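Local coordinates for periplasmic oligopeptide-binding protein (PDB 3ZS6) that probably binds oligopeptides in the periplasm and hands them to an ABC transporter for uptake into the cell, at residues G51-W56 / F66-D71; P61-F66 / T133-T138; E217-A222 / Y233-P238; R224-G229 / D478-S483. All blocks are in the same frame, centred on the assembly; numbering follows the deposited sequence.

Contact 1: residues G51-W56 / F66-D71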
loop_
_atom_site.group_PDB
_atom_site.type_symbol
_atom_site.label_atom_id
_atom_site.label_comp_id
_atom_site.label_asym_id
_atom_site.label_seq_id
_atom_site.Cartn_x
_atom_site.Cartn_y
_atom_site.Cartn_z
ATOM N N GLY A 51 -11.293 6.679 16.043
ATOM C CA GLY A 51 -9.927 6.885 16.502
ATOM C C GLY A 51 -9.916 8.060 17.472
ATOM O O GLY A 51 -10.530 7.995 18.542
ATOM N N VAL A 52 -9.242 9.143 17.094
ATOM C CA VAL A 52 -9.316 10.385 17.867
ATOM C C VAL A 52 -10.725 10.964 17.766
ATOM O O VAL A 52 -11.248 11.543 18.730
ATOM C CB VAL A 52 -8.268 11.430 17.392
ATOM C CG1 VAL A 52 -8.392 12.717 18.203
ATOM C CG2 VAL A 52 -6.828 10.852 17.482
ATOM N N ALA A 53 -11.347 10.790 16.599
ATOM C CA ALA A 53 -12.735 11.191 16.408
ATOM C C ALA A 53 -13.672 10.148 17.023
ATOM O O ALA A 53 -13.594 8.963 16.702
ATOM C CB ALA A 53 -13.046 11.388 14.915
ATOM N N GLN A 54 -14.557 10.586 17.912
ATOM C CA GLN A 54 -15.513 9.664 18.507
ATOM C C GLN A 54 -16.722 9.484 17.587
ATOM O O GLN A 54 -17.456 8.502 17.693
ATOM C CB GLN A 54 -15.936 10.124 19.907
ATOM C CG GLN A 54 -16.618 11.477 19.949
ATOM C CD GLN A 54 -17.071 11.858 21.347
ATOM O OE1 GLN A 54 -16.314 11.743 22.314
ATOM N NE2 GLN A 54 -18.320 12.300 21.462
ATOM N N ALA A 55 -16.909 10.421 16.663
ATOM C CA ALA A 55 -18.045 10.373 15.751
ATOM C C ALA A 55 -17.809 11.247 14.526
ATOM O O ALA A 55 -16.983 12.156 14.551
ATOM C CB ALA A 55 -19.332 10.803 16.475
ATOM N N TRP A 56 -18.530 10.960 13.448
ATOM C CA TRP A 56 -18.457 11.790 12.252
ATOM C C TRP A 56 -19.764 11.750 11.482
ATOM O O TRP A 56 -20.584 10.849 11.671
ATOM C CB TRP A 56 -17.292 11.372 11.348
ATOM C CG TRP A 56 -17.247 9.910 11.053
ATOM C CD1 TRP A 56 -18.006 9.228 10.145
ATOM C CD2 TRP A 56 -16.380 8.944 11.657
ATOM N NE1 TRP A 56 -17.672 7.896 10.152
ATOM C CE2 TRP A 56 -16.678 7.692 11.073
ATOM C CE3 TRP A 56 -15.393 9.010 12.646
ATOM C CZ2 TRP A 56 -16.019 6.521 11.439
ATOM C CZ3 TRP A 56 -14.731 7.842 13.007
ATOM C CH2 TRP A 56 -15.049 6.616 12.404
ATOM N N PHE A 66 -16.059 15.874 11.906
ATOM C CA PHE A 66 -15.508 14.908 12.854
ATOM C C PHE A 66 -15.536 15.506 14.255
ATOM O O PHE A 66 -15.009 16.596 14.492
ATOM C CB PHE A 66 -14.063 14.521 12.482
ATOM C CG PHE A 66 -13.947 13.750 11.188
ATOM C CD1 PHE A 66 -13.863 14.416 9.974
ATOM C CD2 PHE A 66 -13.922 12.366 11.187
ATOM C CE1 PHE A 66 -13.749 13.716 8.783
ATOM C CE2 PHE A 66 -13.811 11.655 9.998
ATOM C CZ PHE A 66 -13.727 12.334 8.793
ATOM N N LYS A 67 -16.166 14.799 15.182
ATOM C CA LYS A 67 -16.196 15.234 16.572
ATOM C C LYS A 67 -15.135 14.473 17.337
ATOM O O LYS A 67 -15.197 13.247 17.450
ATOM C CB LYS A 67 -17.577 15.000 17.194
ATOM C CG LYS A 67 -18.622 16.021 16.787
ATOM C CD LYS A 67 -18.243 17.438 17.227
ATOM C CE LYS A 67 -18.267 17.604 18.746
ATOM N NZ LYS A 67 -17.172 16.849 19.432
ATOM N N LEU A 68 -14.147 15.198 17.844
ATOM C CA LEU A 68 -13.039 14.564 18.550
ATOM C C LEU A 68 -13.393 14.291 20.013
ATOM O O LEU A 68 -14.143 15.047 20.640
ATOM C CB LEU A 68 -11.781 15.428 18.468
ATOM C CG LEU A 68 -11.383 15.979 17.100
ATOM C CD1 LEU A 68 -10.012 16.627 17.195
ATOM C CD2 LEU A 68 -11.394 14.883 16.023
ATOM N N ARG A 69 -12.866 13.198 20.553
ATOM C CA ARG A 69 -12.983 12.957 21.983
ATOM C C ARG A 69 -12.095 13.979 22.676
ATOM O O ARG A 69 -11.177 14.536 22.065
ATOM C CB ARG A 69 -12.561 11.530 22.340
ATOM C CG ARG A 69 -11.078 11.260 22.180
ATOM C CD ARG A 69 -10.763 9.773 22.327
ATOM N NE ARG A 69 -11.306 8.992 21.220
ATOM C CZ ARG A 69 -12.455 8.326 21.256
ATOM N NH1 ARG A 69 -13.214 8.331 22.356
ATOM N NH2 ARG A 69 -12.850 7.657 20.183
ATOM N N ARG A 70 -12.366 14.231 23.948
ATOM C CA ARG A 70 -11.685 15.295 24.667
ATOM C C ARG A 70 -10.456 14.798 25.415
ATOM O O ARG A 70 -9.699 15.588 25.965
ATOM C CB ARG A 70 -12.662 15.963 25.652
ATOM C CG ARG A 70 -13.917 16.522 24.985
ATOM C CD ARG A 70 -14.964 16.951 26.005
ATOM N NE ARG A 70 -15.094 18.405 26.096
ATOM C CZ ARG A 70 -14.464 19.158 26.994
ATOM N NH1 ARG A 70 -13.653 18.600 27.883
ATOM N NH2 ARG A 70 -14.647 20.471 27.006
ATOM N N ASP A 71 -10.251 13.488 25.449
ATOM C CA ASP A 71 -9.170 12.960 26.274
ATOM C C ASP A 71 -8.045 12.290 25.481
ATOM O O ASP A 71 -7.273 11.511 26.030
ATOM C CB ASP A 71 -9.723 12.026 27.363
ATOM C CG ASP A 71 -10.424 10.815 26.791
ATOM O OD1 ASP A 71 -10.732 10.819 25.580
ATOM O OD2 ASP A 71 -10.658 9.852 27.549
#

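Contact 2: residues P61-F66 / T133-T138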
loop_
_atom_site.group_PDB
_atom_site.type_symbol
_atom_site.label_atom_id
_atom_site.label_comp_id
_atom_site.label_asym_id
_atom_site.label_seq_id
_atom_site.Cartn_x
_atom_site.Cartn_y
_atom_site.Cartn_z
ATOM N N PRO A 61 -22.774 16.793 0.518
ATOM C CA PRO A 61 -21.992 16.001 -0.433
ATOM C C PRO A 61 -20.494 16.237 -0.263
ATOM O O PRO A 61 -19.743 15.274 -0.232
ATOM C CB PRO A 61 -22.472 16.520 -1.787
ATOM C CG PRO A 61 -23.896 16.926 -1.527
ATOM C CD PRO A 61 -23.907 17.481 -0.129
ATOM N N ASP A 62 -20.073 17.490 -0.116
ATOM C CA ASP A 62 -18.644 17.804 -0.082
ATOM C C ASP A 62 -18.122 18.129 1.316
ATOM O O ASP A 62 -17.043 18.701 1.450
ATOM C CB ASP A 62 -18.354 18.993 -0.997
ATOM C CG ASP A 62 -18.847 20.299 -0.414
ATOM O OD1 ASP A 62 -19.699 20.252 0.499
ATOM O OD2 ASP A 62 -18.378 21.370 -0.854
ATOM N N THR A 63 -18.876 17.764 2.350
ATOM C CA THR A 63 -18.557 18.196 3.710
ATOM C C THR A 63 -18.696 17.088 4.754
ATOM O O THR A 63 -19.754 16.468 4.874
ATOM C CB THR A 63 -19.447 19.371 4.130
ATOM O OG1 THR A 63 -19.286 20.445 3.198
ATOM C CG2 THR A 63 -19.077 19.856 5.531
ATOM N N TRP A 64 -17.621 16.860 5.508
ATOM C CA TRP A 64 -17.626 15.926 6.636
ATOM C C TRP A 64 -17.306 16.643 7.950
ATOM O O TRP A 64 -16.459 17.537 7.995
ATOM C CB TRP A 64 -16.595 14.808 6.419
ATOM C CG TRP A 64 -16.958 13.818 5.346
ATOM C CD1 TRP A 64 -16.706 13.928 4.004
ATOM C CD2 TRP A 64 -17.629 12.564 5.528
ATOM N NE1 TRP A 64 -17.188 12.823 3.343
ATOM C CE2 TRP A 64 -17.754 11.969 4.254
ATOM C CE3 TRP A 64 -18.143 11.890 6.646
ATOM C CZ2 TRP A 64 -18.372 10.733 4.064
ATOM C CZ3 TRP A 64 -18.751 10.662 6.459
ATOM C CH2 TRP A 64 -18.859 10.092 5.176
ATOM N N ILE A 65 -17.981 16.242 9.021
ATOM C CA ILE A 65 -17.704 16.773 10.351
ATOM C C ILE A 65 -17.185 15.642 11.237
ATOM O O ILE A 65 -17.792 14.577 11.299
ATOM C CB ILE A 65 -18.975 17.373 11.000
ATOM C CG1 ILE A 65 -19.491 18.561 10.189
ATOM C CG2 ILE A 65 -18.700 17.806 12.439
ATOM C CD1 ILE A 65 -18.624 19.787 10.294
ATOM N N PHE A 66 -16.059 15.874 11.906
ATOM C CA PHE A 66 -15.508 14.908 12.854
ATOM C C PHE A 66 -15.536 15.506 14.255
ATOM O O PHE A 66 -15.009 16.596 14.492
ATOM C CB PHE A 66 -14.063 14.521 12.482
ATOM C CG PHE A 66 -13.947 13.750 11.188
ATOM C CD1 PHE A 66 -13.863 14.416 9.974
ATOM C CD2 PHE A 66 -13.922 12.366 11.187
ATOM C CE1 PHE A 66 -13.749 13.716 8.783
ATOM C CE2 PHE A 66 -13.811 11.655 9.998
ATOM C CZ PHE A 66 -13.727 12.334 8.793
ATOM N N THR A 133 -13.680 19.880 17.167
ATOM C CA THR A 133 -14.568 19.762 16.022
ATOM C C THR A 133 -13.805 20.065 14.736
ATOM O O THR A 133 -13.289 21.173 14.559
ATOM C CB THR A 133 -15.765 20.731 16.129
ATOM O OG1 THR A 133 -16.390 20.597 17.416
ATOM C CG2 THR A 133 -16.777 20.436 15.035
ATOM N N ILE A 134 -13.732 19.077 13.848
ATOM C CA ILE A 134 -13.051 19.250 12.565
ATOM C C ILE A 134 -14.020 19.262 11.386
ATOM O O ILE A 134 -14.909 18.421 11.288
ATOM C CB ILE A 134 -12.008 18.154 12.331
ATOM C CG1 ILE A 134 -10.822 18.355 13.271
ATOM C CG2 ILE A 134 -11.556 18.153 10.861
ATOM C CD1 ILE A 134 -9.837 17.211 13.264
ATOM N N GLU A 135 -13.839 20.227 10.493
ATOM C CA GLU A 135 -14.599 20.265 9.253
ATOM C C GLU A 135 -13.670 20.005 8.063
ATOM O O GLU A 135 -12.663 20.690 7.894
ATOM C CB GLU A 135 -15.292 21.619 9.088
ATOM C CG GLU A 135 -16.034 21.762 7.770
ATOM C CD GLU A 135 -16.463 23.187 7.493
ATOM O OE1 GLU A 135 -15.608 23.994 7.075
ATOM O OE2 GLU A 135 -17.654 23.501 7.699
ATOM N N VAL A 136 -14.012 19.014 7.247
ATOM C CA VAL A 136 -13.269 18.755 6.016
ATOM C C VAL A 136 -14.143 18.962 4.781
ATOM O O VAL A 136 -15.206 18.345 4.643
ATOM C CB VAL A 136 -12.668 17.328 5.990
ATOM C CG1 VAL A 136 -11.906 17.090 4.682
ATOM C CG2 VAL A 136 -11.752 17.120 7.178
ATOM N N LYS A 137 -13.699 19.851 3.900
ATOM C CA LYS A 137 -14.342 20.057 2.607
ATOM C C LYS A 137 -13.572 19.272 1.555
ATOM O O LYS A 137 -12.348 19.355 1.504
ATOM C CB LYS A 137 -14.328 21.542 2.234
ATOM C CG LYS A 137 -15.099 22.446 3.189
ATOM C CD LYS A 137 -16.549 22.595 2.764
ATOM C CE LYS A 137 -17.274 23.582 3.659
ATOM N NZ LYS A 137 -18.692 23.744 3.254
ATOM N N THR A 138 -14.282 18.516 0.723
ATOM C CA THR A 138 -13.651 17.747 -0.347
ATOM C C THR A 138 -13.974 18.359 -1.704
ATOM O O THR A 138 -15.001 19.020 -1.858
ATOM C CB THR A 138 -14.111 16.276 -0.344
ATOM O OG1 THR A 138 -15.541 16.222 -0.428
ATOM C CG2 THR A 138 -13.651 15.570 0.925
HETATM O O HOH W 1 -17.323 14.293 0.810
#

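Contact 3: residues E217-A222 / Y233-P238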
loop_
_atom_site.group_PDB
_atom_site.type_symbol
_atom_site.label_atom_id
_atom_site.label_comp_id
_atom_site.label_asym_id
_atom_site.label_seq_id
_atom_site.Cartn_x
_atom_site.Cartn_y
_atom_site.Cartn_z
ATOM N N GLU A 217 14.157 -10.124 5.378
ATOM C CA GLU A 217 13.895 -10.068 3.948
ATOM C C GLU A 217 13.521 -11.425 3.375
ATOM O O GLU A 217 12.739 -11.516 2.433
ATOM C CB GLU A 217 15.113 -9.499 3.210
ATOM C CG GLU A 217 15.513 -8.097 3.684
ATOM C CD GLU A 217 16.140 -8.096 5.083
ATOM O OE1 GLU A 217 16.516 -9.183 5.582
ATOM O OE2 GLU A 217 16.258 -7.003 5.685
ATOM N N ASN A 218 14.088 -12.471 3.964
ATOM C CA ASN A 218 13.965 -13.830 3.459
ATOM C C ASN A 218 12.865 -14.615 4.185
ATOM O O ASN A 218 12.940 -14.820 5.397
ATOM C CB ASN A 218 15.311 -14.540 3.614
ATOM C CG ASN A 218 15.320 -15.923 2.997
ATOM O OD1 ASN A 218 14.838 -16.885 3.596
ATOM N ND2 ASN A 218 15.879 -16.032 1.793
ATOM N N ASP A 219 11.846 -15.045 3.445
ATOM C CA ASP A 219 10.697 -15.717 4.056
ATOM C C ASP A 219 11.069 -17.049 4.717
ATOM O O ASP A 219 10.459 -17.452 5.709
ATOM C CB ASP A 219 9.579 -15.914 3.030
ATOM C CG ASP A 219 8.991 -14.592 2.547
ATOM O OD1 ASP A 219 8.560 -13.786 3.398
ATOM O OD2 ASP A 219 8.967 -14.356 1.318
ATOM N N GLU A 220 12.072 -17.730 4.172
ATOM C CA GLU A 220 12.523 -18.990 4.755
ATOM C C GLU A 220 13.150 -18.785 6.127
ATOM O O GLU A 220 12.889 -19.550 7.057
ATOM C CB GLU A 220 13.495 -19.720 3.823
ATOM C CG GLU A 220 12.830 -20.787 2.959
ATOM C CD GLU A 220 12.347 -21.986 3.767
ATOM O OE1 GLU A 220 12.725 -22.105 4.955
ATOM O OE2 GLU A 220 11.589 -22.811 3.210
ATOM N N THR A 221 13.977 -17.754 6.246
ATOM C CA THR A 221 14.573 -17.386 7.522
ATOM C C THR A 221 13.474 -16.998 8.514
ATOM O O THR A 221 13.526 -17.363 9.692
ATOM C CB THR A 221 15.546 -16.199 7.360
ATOM O OG1 THR A 221 16.696 -16.618 6.611
ATOM C CG2 THR A 221 15.987 -15.669 8.718
ATOM N N ALA A 222 12.477 -16.260 8.029
ATOM C CA ALA A 222 11.320 -15.900 8.854
ATOM C C ALA A 222 10.616 -17.150 9.375
ATOM O O ALA A 222 10.205 -17.208 10.538
ATOM C CB ALA A 222 10.339 -15.039 8.058
ATOM N N TYR A 233 4.204 -13.960 14.417
ATOM C CA TYR A 233 3.352 -13.368 13.392
ATOM C C TYR A 233 4.249 -13.039 12.201
ATOM O O TYR A 233 5.010 -12.077 12.255
ATOM C CB TYR A 233 2.760 -12.080 13.985
ATOM C CG TYR A 233 1.668 -11.360 13.214
ATOM C CD1 TYR A 233 1.941 -10.708 12.014
ATOM C CD2 TYR A 233 0.367 -11.287 13.721
ATOM C CE1 TYR A 233 0.945 -10.019 11.323
ATOM C CE2 TYR A 233 -0.638 -10.601 13.039
ATOM C CZ TYR A 233 -0.341 -9.973 11.840
ATOM O OH TYR A 233 -1.326 -9.297 11.156
ATOM N N THR A 234 4.177 -13.838 11.137
ATOM C CA THR A 234 5.036 -13.606 9.978
ATOM C C THR A 234 4.395 -12.639 8.996
ATOM O O THR A 234 3.202 -12.358 9.066
ATOM C CB THR A 234 5.360 -14.912 9.199
ATOM O OG1 THR A 234 4.199 -15.350 8.475
ATOM C CG2 THR A 234 5.847 -16.017 10.137
ATOM N N TYR A 235 5.192 -12.161 8.051
ATOM C CA TYR A 235 4.675 -11.312 6.991
ATOM C C TYR A 235 3.863 -12.139 5.989
ATOM O O TYR A 235 2.725 -11.798 5.651
ATOM C CB TYR A 235 5.826 -10.603 6.286
ATOM C CG TYR A 235 5.414 -9.917 5.006
ATOM C CD1 TYR A 235 4.541 -8.834 5.028
ATOM C CD2 TYR A 235 5.900 -10.351 3.775
ATOM C CE1 TYR A 235 4.155 -8.200 3.857
ATOM C CE2 TYR A 235 5.530 -9.718 2.597
ATOM C CZ TYR A 235 4.660 -8.646 2.645
ATOM O OH TYR A 235 4.286 -8.025 1.478
ATOM N N SER A 236 4.443 -13.244 5.535
ATOM C CA SER A 236 3.799 -14.126 4.568
ATOM C C SER A 236 4.256 -15.569 4.790
ATOM O O SER A 236 4.564 -15.963 5.909
ATOM C CB SER A 236 4.140 -13.667 3.147
ATOM O OG SER A 236 3.574 -14.520 2.171
ATOM N N ILE A 237 4.301 -16.354 3.721
ATOM C CA ILE A 237 4.947 -17.666 3.762
ATOM C C ILE A 237 5.849 -17.812 2.533
ATOM O O ILE A 237 5.633 -17.135 1.534
ATOM C CB ILE A 237 3.921 -18.814 3.766
ATOM C CG1 ILE A 237 2.872 -18.602 2.673
ATOM C CG2 ILE A 237 3.243 -18.934 5.136
ATOM C CD1 ILE A 237 2.069 -19.848 2.370
ATOM N N PRO A 238 6.856 -18.697 2.598
ATOM C CA PRO A 238 7.740 -18.875 1.435
ATOM C C PRO A 238 6.984 -19.366 0.207
ATOM O O PRO A 238 6.072 -20.182 0.324
ATOM C CB PRO A 238 8.728 -19.957 1.892
ATOM C CG PRO A 238 8.643 -19.967 3.395
ATOM C CD PRO A 238 7.231 -19.567 3.727
HETATM O O HOH W 2 7.191 -14.190 5.979
HETATM O O HOH W 3 7.608 -17.131 6.141
#

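Contact 4: residues R224-G229 / D478-S483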
loop_
_atom_site.group_PDB
_atom_site.type_symbol
_atom_site.label_atom_id
_atom_site.label_comp_id
_atom_site.label_asym_id
_atom_site.label_seq_id
_atom_site.Cartn_x
_atom_site.Cartn_y
_atom_site.Cartn_z
ATOM N N ARG A 224 11.912 -20.206 9.802
ATOM C CA ARG A 224 12.778 -20.819 10.796
ATOM C C ARG A 224 12.594 -20.160 12.156
ATOM O O ARG A 224 12.492 -20.837 13.177
ATOM C CB ARG A 224 14.241 -20.689 10.378
ATOM C CG ARG A 224 14.649 -21.516 9.175
ATOM C CD ARG A 224 16.164 -21.421 8.972
ATOM N NE ARG A 224 16.638 -22.193 7.829
ATOM C CZ ARG A 224 17.924 -22.409 7.560
ATOM N NH1 ARG A 224 18.862 -21.911 8.357
ATOM N NH2 ARG A 224 18.275 -23.124 6.498
ATOM N N MET A 225 12.561 -18.833 12.168
ATOM C CA MET A 225 12.399 -18.109 13.421
ATOM C C MET A 225 11.017 -18.334 14.028
ATOM O O MET A 225 10.864 -18.382 15.245
ATOM C CB MET A 225 12.655 -16.613 13.209
ATOM C CG MET A 225 14.131 -16.265 13.044
ATOM S SD MET A 225 14.404 -14.547 12.554
ATOM C CE MET A 225 13.791 -14.570 10.887
ATOM N N TYR A 226 10.004 -18.456 13.176
ATOM C CA TYR A 226 8.657 -18.700 13.658
ATOM C C TYR A 226 8.641 -20.068 14.331
ATOM O O TYR A 226 8.160 -20.216 15.459
ATOM C CB TYR A 226 7.673 -18.655 12.493
ATOM C CG TYR A 226 6.233 -18.931 12.856
ATOM C CD1 TYR A 226 5.757 -20.229 12.933
ATOM C CD2 TYR A 226 5.342 -17.886 13.097
ATOM C CE1 TYR A 226 4.427 -20.494 13.260
ATOM C CE2 TYR A 226 4.012 -18.134 13.421
ATOM C CZ TYR A 226 3.566 -19.443 13.503
ATOM O OH TYR A 226 2.257 -19.706 13.807
ATOM N N GLN A 227 9.204 -21.054 13.639
ATOM C CA GLN A 227 9.266 -22.421 14.147
ATOM C C GLN A 227 9.996 -22.489 15.494
ATOM O O GLN A 227 9.614 -23.258 16.371
ATOM C CB GLN A 227 9.930 -23.336 13.114
ATOM C CG GLN A 227 9.910 -24.817 13.451
ATOM C CD GLN A 227 10.418 -25.683 12.300
ATOM O OE1 GLN A 227 10.702 -25.185 11.206
ATOM N NE2 GLN A 227 10.534 -26.986 12.546
ATOM N N ALA A 228 11.029 -21.666 15.664
ATOM C CA ALA A 228 11.800 -21.651 16.908
ATOM C C ALA A 228 11.115 -20.831 17.992
ATOM O O ALA A 228 11.586 -20.769 19.123
ATOM C CB ALA A 228 13.202 -21.119 16.657
ATOM N N GLY A 229 10.010 -20.183 17.649
ATOM C CA GLY A 229 9.300 -19.367 18.619
ATOM C C GLY A 229 9.894 -17.982 18.829
ATOM O O GLY A 229 9.615 -17.332 19.834
ATOM N N ASP A 478 -1.966 -15.197 2.898
ATOM C CA ASP A 478 -1.436 -16.310 3.677
ATOM C C ASP A 478 -0.239 -15.919 4.530
ATOM O O ASP A 478 0.757 -15.401 4.024
ATOM C CB ASP A 478 -1.041 -17.472 2.757
ATOM C CG ASP A 478 -2.242 -18.144 2.109
ATOM O OD1 ASP A 478 -3.345 -17.564 2.138
ATOM O OD2 ASP A 478 -2.070 -19.246 1.549
ATOM N N ARG A 479 -0.347 -16.183 5.828
ATOM C CA ARG A 479 0.756 -15.970 6.756
ATOM C C ARG A 479 0.575 -16.874 7.978
ATOM O O ARG A 479 -0.501 -17.454 8.174
ATOM C CB ARG A 479 0.848 -14.494 7.174
ATOM C CG ARG A 479 -0.316 -13.983 8.034
ATOM C CD ARG A 479 0.090 -12.745 8.859
ATOM N NE ARG A 479 0.635 -11.677 8.018
ATOM C CZ ARG A 479 -0.098 -10.714 7.462
ATOM N NH1 ARG A 479 -1.415 -10.672 7.650
ATOM N NH2 ARG A 479 0.487 -9.793 6.704
ATOM N N LEU A 480 1.634 -17.009 8.775
ATOM C CA LEU A 480 1.582 -17.813 9.995
ATOM C C LEU A 480 1.416 -16.908 11.207
ATOM O O LEU A 480 2.163 -15.945 11.379
ATOM C CB LEU A 480 2.850 -18.663 10.144
ATOM C CG LEU A 480 3.006 -19.821 9.148
ATOM C CD1 LEU A 480 4.458 -20.291 9.043
ATOM C CD2 LEU A 480 2.083 -20.988 9.520
ATOM N N VAL A 481 0.422 -17.219 12.032
ATOM C CA VAL A 481 0.183 -16.501 13.278
ATOM C C VAL A 481 -0.086 -17.555 14.354
ATOM O O VAL A 481 -0.938 -18.427 14.178
ATOM C CB VAL A 481 -1.009 -15.533 13.170
ATOM C CG1 VAL A 481 -1.276 -14.850 14.509
ATOM C CG2 VAL A 481 -0.764 -14.483 12.064
ATOM N N LYS A 482 0.662 -17.487 15.450
ATOM C CA LYS A 482 0.610 -18.519 16.489
ATOM C C LYS A 482 -0.810 -18.726 17.034
ATOM O O LYS A 482 -1.617 -17.790 17.072
ATOM C CB LYS A 482 1.579 -18.168 17.625
ATOM C CG LYS A 482 3.054 -18.141 17.198
ATOM C CD LYS A 482 3.604 -19.557 17.025
ATOM C CE LYS A 482 5.097 -19.554 16.700
ATOM N NZ LYS A 482 5.664 -20.938 16.724
ATOM N N SER A 483 -1.111 -19.959 17.437
ATOM C CA SER A 483 -2.428 -20.304 17.974
ATOM C C SER A 483 -2.779 -19.512 19.231
ATOM O O SER A 483 -3.958 -19.327 19.540
ATOM C CB SER A 483 -2.521 -21.807 18.267
ATOM O OG SER A 483 -2.384 -22.546 17.065
#

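Contact 1: residues G51-W56 / F66-D71
Arg-69 reaches back across the hairpin to the backbone of Gly-51, and its side chain can be followed atom by atom. Arg-69 CB lies 3.8 Å from both Gln-54 OE1 and Val-52 O. Arg-69 CG, turned between the backbone N and the carbonyl carbon (chi1 69°), comes within 3.5 Å of Val-52 O, and CD passes the same oxygen. The chain bends at chi3, and the guanidinium then grips one acceptor side-on: Arg-69 NE and NH2 both donate to Gly-51 O, at 3.0 and 2.9 Å, with that oxygen in the guanidinium plane and CZ close behind. Gln-54 CB lies over one face of the group, whose charge is also engaged by the ring of Trp-201 in a cation-pi contact. The backbone N of Arg-69 adds a nearly straight bond to Val-52 O, so one residue ties down two successive carbonyls.

Toward Trp-56 and Phe-66, Lys-67 N donates to Ala-55 O, while Lys-67 O accepts from Gln-54 N at 2.8 Å and weakly from Ala-55 N. Trp-56 and Phe-66 share a face of the sheet: Trp-56 CB sits 3.5 Å from Phe-66 CD2, and the two ring planes are inclined at 51°. Ala-53 CB approaches the edge of the same phenyl ring. With Gln-54 and Ala-55 both facing Lys-67, the arrangement is a classic beta bulge in the antiparallel hairpin of strands 48-60 and 63-68.

Contact 2: residues P61-F66 / T133-T138
Thr-63 and Lys-137 lie side by side on one face of an antiparallel strand pair and point the same way. The lysine chain bends at chi2 (-90°), which swings Lys-137 CD to 3.5 Å from Thr-63 OG1; the chain then runs on extended to NZ, which makes a weak bond to the same oxygen. Thr-63 OG1 donates to Asp-62 OD1 at 2.7 Å, meeting it from above the carboxylate plane. On this face, too, Ile-65 crosses Glu-135 at a slant, Ile-65 CD1 lying 4.0 Å from Glu-135 CB, and Ile-65 CG2 meets Thr-133 CG2. The Glu-135 carboxylate turns to Arg-127 in a salt bridge.

The other face is apolar. Phe-66 and Ile-134 meet CB to CB, and Phe-66 CE1 approaches Val-136 CG2; Phe-145 and helix 82-93 help cover this side. Trp-64 stands on it as well, stacked on His-58. Water 1 lies at its indole NE1, accepting a weak bond, and donates to Pro-61 O at 2.8 Å and to Thr-138 OG1 at 2.9 Å; that threonine oxygen is also bonded to Val-140 O.

Between the faces, Trp-64 with Val-136 and Phe-66 with Ile-134 exchange paired backbone bonds, and Thr-138 N extends the pairing to Asp-62 O. Asp-62 OD1 and Lys-137 NZ, 4.6 Å apart, are beyond a salt bridge; these opposite charges would probably still attract, with Thr-63 OG1 bonded to the aspartate and weakly to the lysine.

Contact 3: residues E217-A222 / Y233-P238
Asp-219 and Pro-238 make the main van der Waals contact between the start of helix 219-227 and the loop that follows it. The CB of Asp-219 points toward the loop, and Asp-219 CB rests 3.8 Å from Pro-238 CA. Pro-238 CG also lies 3.9 Å from the backbone O of Asp-219. Glu-220 bends at chi2 (-69°) and crosses the proline at about a right angle, Glu-220 OE2 lying 4.1 Å from Pro-238 CG.

Polar contact between the segments runs through water. Water 2 accepts from Ser-236 N at 2.9 Å and lies within donating distance of Asp-219 OD1, linking a loop amide to the carboxylate. Water 3 lies 2.9 Å from Asp-219 O and, at a longer distance, near Ser-236 O. The carboxylate also has a looser neighbour in Tyr-235, with OD1 near the plane of the ring at its edge.

Other hydrogen bonds form within each segment. Asn-218 is the N-cap, and Asn-218 OD1 accepts from Thr-221 N at 2.9 Å on an in-plane lone pair. In the loop, Thr-234 OG1 donates to Ser-236 O at 2.7 Å, again in the carbonyl plane, a bond that spans Tyr-235.

The loop runs between several elements. Tyr-235 meets Trp-26 edge-to-face, and its N bonds to Gln-10 on strand 6-11. Ile-237 packs on Asp-478 and Leu-480 of strand 470-480, while Pro-238 also touches Leu-223 farther along helix 219-227.

Contact 4: residues R224-G229 / D478-S483
Tyr-226 holds CG anti to the backbone N (chi1 179°), and its ring lies between Leu-480 and Lys-482; the lysine bends at chi2 (-75°), bringing Lys-482 CD to 3.5 Å from Tyr-226 CZ. The ring is thus held by cation-pi and CH-pi contacts at the C-terminal end of helix 219-227, where Gly-229, with positive phi, closes a Schellman motif.

Lys-482 CE sits over the centre of one face of the Tyr-226 ring in a CH-pi contact, 3.5 Å from the centroid. Its NZ lies over the same face, forming a cation-pi pair. On the opposite face Leu-480 CB makes a second CH-pi contact, displaced toward the rim and 3.5 Å from Tyr-226 CE2. Tyrosine and lysine slide past each other in opposite directions, so the ammonium ends beside the helix backbone while the phenol oxygen lies beside the Val-481 backbone and bonds to Glu-252. Phe-249 meets the same ring edge-to-face.

The carbonyl dipoles at this helix end would probably favour the lysine's positive charge. Tyr-226 O receives two donors from opposite faces of its carbonyl plane: Gly-229 N at 2.9 Å, within the Schellman turn, and Lys-482 NZ, also at 2.9 Å but 40° above that plane.

Overall arrangement
The four contacts form two groups on different parts of the chain. Contacts 1 and 2 are successive strand pairings of one antiparallel sheet: they share strand 63-68 and Phe-66, and both rest on backbone hydrogen bonds with an apolar face beneath. Contacts 3 and 4 share helix 219-227, at its start and its end, and are joined where Thr-234 N probably bonds to Leu-480 O. Their centres are 9 Å apart, against about 41 Å between the centres of contacts 2 and 3. Contacts 1 and 4 are largely buried, the former using a guanidinium and the latter a tyrosine ring held by CH-pi and cation-pi contacts; contacts 2 and 3 are partly buried and include water.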